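PDB 1UOY: bubble protein from Penicillium brevicompactum, which may act as a toxin, possibly recognising a molecule, or part of one, with a negatively charged surface potential. Local coordinates for residues Gln11-Ser16 with Cys28-Thr33. Numbering follows the deposited sequence.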
loop_
_atom_site.group_PDB
_atom_site.type_symbol
_atom_site.label_atom_id
_atom_site.label_comp_id
_atom_site.label_asym_id
_atom_site.label_seq_id
_atom_site.Cartn_x
_atom_site.Cartn_y
_atom_site.Cartn_z
ATOM N N GLN A 11 0.881 4.476 -3.544
ATOM C CA GLN A 11 1.411 4.223 -2.210
ATOM C C GLN A 11 0.455 4.581 -1.098
ATOM O O GLN A 11 -0.314 5.560 -1.230
ATOM C CB GLN A 11 2.713 4.982 -2.030
ATOM C CG GLN A 11 3.752 4.532 -3.032
ATOM C CD GLN A 11 5.082 5.177 -2.784
ATOM O OE1 GLN A 11 5.339 6.319 -3.211
ATOM N NE2 GLN A 11 5.958 4.464 -2.051
ATOM N N ARG A 12 0.483 3.769 -0.036
ATOM C CA ARG A 12 -0.340 3.980 1.153
ATOM C C ARG A 12 0.540 3.688 2.328
ATOM O O ARG A 12 1.451 2.837 2.259
ATOM C CB ARG A 12 -1.577 3.063 1.167
ATOM C CG ARG A 12 -2.502 3.296 -0.010
ATOM C CD ARG A 12 -3.269 4.611 0.125
ATOM N NE ARG A 12 -4.301 4.756 -0.907
ATOM C CZ ARG A 12 -4.091 5.164 -2.147
ATOM N NH1 ARG A 12 -2.862 5.477 -2.566
ATOM N NH2 ARG A 12 -5.118 5.248 -2.998
ATOM N N ARG A 13 0.312 4.397 3.437
ATOM C CA ARG A 13 1.204 4.241 4.575
ATOM C C ARG A 13 0.829 3.016 5.403
ATOM O O ARG A 13 -0.297 2.933 5.936
ATOM C CB ARG A 13 1.208 5.539 5.412
ATOM C CG ARG A 13 2.191 5.427 6.573
ATOM C CD ARG A 13 2.388 6.836 7.233
ATOM N NE ARG A 13 3.066 7.748 6.313
ATOM C CZ ARG A 13 4.390 7.805 6.121
ATOM N NH1 ARG A 13 5.213 7.005 6.797
ATOM N NH2 ARG A 13 4.901 8.666 5.245
ATOM N N THR A 14 1.762 2.071 5.513
ATOM C CA THR A 14 1.505 0.873 6.279
ATOM C C THR A 14 1.066 1.248 7.716
ATOM O O THR A 14 1.644 2.140 8.366
ATOM C CB THR A 14 2.752 -0.012 6.318
ATOM O OG1 THR A 14 3.249 -0.158 4.973
ATOM C CG2 THR A 14 2.450 -1.380 6.918
ATOM N N ASN A 15 0.010 0.576 8.142
ATOM C CA ASN A 15 -0.594 0.697 9.462
ATOM C C ASN A 15 -1.449 1.944 9.655
ATOM O O ASN A 15 -1.987 2.170 10.725
ATOM C CB ASN A 15 0.477 0.527 10.562
ATOM C CG ASN A 15 1.151 -0.801 10.453
ATOM O OD1 ASN A 15 0.508 -1.805 10.143
ATOM N ND2 ASN A 15 2.460 -0.829 10.690
ATOM N N SER A 16 -1.552 2.775 8.625
ATOM C CA SER A 16 -2.447 3.934 8.731
ATOM C C SER A 16 -3.875 3.503 8.406
ATOM O O SER A 16 -4.140 2.394 7.921
ATOM C CB SER A 16 -2.003 5.045 7.776
ATOM O OG SER A 16 -2.177 4.709 6.393
ATOM N N CYS A 28 1.337 -0.128 -2.564
ATOM C CA CYS A 28 2.690 -0.242 -2.043
ATOM C C CYS A 28 2.832 0.592 -0.800
ATOM O O CYS A 28 2.225 1.668 -0.707
ATOM C CB CYS A 28 3.682 0.293 -3.051
ATOM S SG CYS A 28 3.786 -0.709 -4.545
ATOM N N GLY A 29 3.632 0.120 0.172
ATOM C CA GLY A 29 3.937 0.951 1.326
ATOM C C GLY A 29 4.850 2.087 0.885
ATOM O O GLY A 29 5.340 2.148 -0.251
ATOM N N CYS A 30 5.081 3.017 1.790
ATOM C CA CYS A 30 5.875 4.175 1.449
ATOM C C CYS A 30 7.302 3.870 1.019
ATOM O O CYS A 30 7.816 4.514 0.091
ATOM C CB CYS A 30 5.887 5.221 2.568
ATOM S SG CYS A 30 4.237 5.599 3.250
ATOM N N ASP A 31 7.945 2.916 1.681
ATOM C CA ASP A 31 9.301 2.582 1.267
ATOM C C ASP A 31 9.407 1.504 0.229
ATOM O O ASP A 31 10.507 1.118 -0.148
ATOM C CB ASP A 31 10.187 2.270 2.476
ATOM C CG ASP A 31 9.815 0.993 3.188
ATOM O OD1 ASP A 31 8.992 0.195 2.686
ATOM O OD2 ASP A 31 10.409 0.754 4.287
ATOM N N ARG A 32 8.243 1.116 -0.321
ATOM C CA ARG A 32 8.119 0.097 -1.358
ATOM C C ARG A 32 8.650 -1.259 -0.990
ATOM O O ARG A 32 8.780 -2.114 -1.842
ATOM C CB ARG A 32 8.722 0.579 -2.688
ATOM C CG ARG A 32 7.952 1.805 -3.222
ATOM C CD ARG A 32 8.359 2.080 -4.695
ATOM N NE ARG A 32 7.624 3.265 -5.189
ATOM C CZ ARG A 32 6.382 3.231 -5.678
ATOM N NH1 ARG A 32 5.719 2.076 -5.781
ATOM N NH2 ARG A 32 5.762 4.378 -5.977
ATOM N N THR A 33 8.869 -1.510 0.296
ATOM C CA THR A 33 9.344 -2.833 0.708
ATOM C C THR A 33 8.230 -3.802 1.011
ATOM O O THR A 33 8.497 -4.954 1.334
ATOM C CB THR A 33 10.296 -2.825 1.946
ATOM O OG1 THR A 33 9.568 -2.374 3.098
ATOM C CG2 THR A 33 11.519 -1.933 1.685
HETATM O O HOH W 1 7.419 6.543 -5.143
HETATM O O HOH W 2 4.658 2.135 4.621
#
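Gln11 and Cys28 are joined by a single beta bridge, and the backbone N of Arg12 gives a hydrogen bond of 2.8 Å to Cys28 O, at the point where strand 26-28 of the antiparallel sheet gives way to a loop. The setting illustrates how a small, disulfide-rich protein without helices fastens one loop to another: the type I turn Gly29-Arg32 is gripped by a side-chain amide. Gln11, its CG beside its own backbone N (chi1 -61°) and the chain extended beyond, carries NE2 to Gly29 O at 3.0 Å, with a weak, bent bond to Cys30 O as well. Gly29 O thus accepts twice, from Gln11 NE2 and, through the opposite face of its plane, from Arg32 N, which closes the turn. Over the amide lies the Arg32 guanidinium; the two side chains cross at about a right angle, and the amide and guanidinium planes, 19° apart, stack. Gln11 CD lies 3.4 Å from Arg32 NH2, over the guanidinium face but offset toward its rim. Water 1 joins Gln11 OE1 to this NH2, and each group is also held outside the contact, OE1 by Asn8 N and NH2 by a salt bridge to Asp10. Farther along, water 2 accepts from both Thr14 N and Cys30 N, bridging the loops where their backbones diverge. Disulfides tie Cys28, at the end of strand 26-28, to Cys54 and Cys30, in the turn, to Cys3. The Arg13 chain bends at chi3 (-67°), where NE turns aside; Cys30 SG sits above the centre of its guanidinium, 3.6 Å from Arg13 CZ, while Arg13 NH2 hydrogen-bonds to Cys3 O.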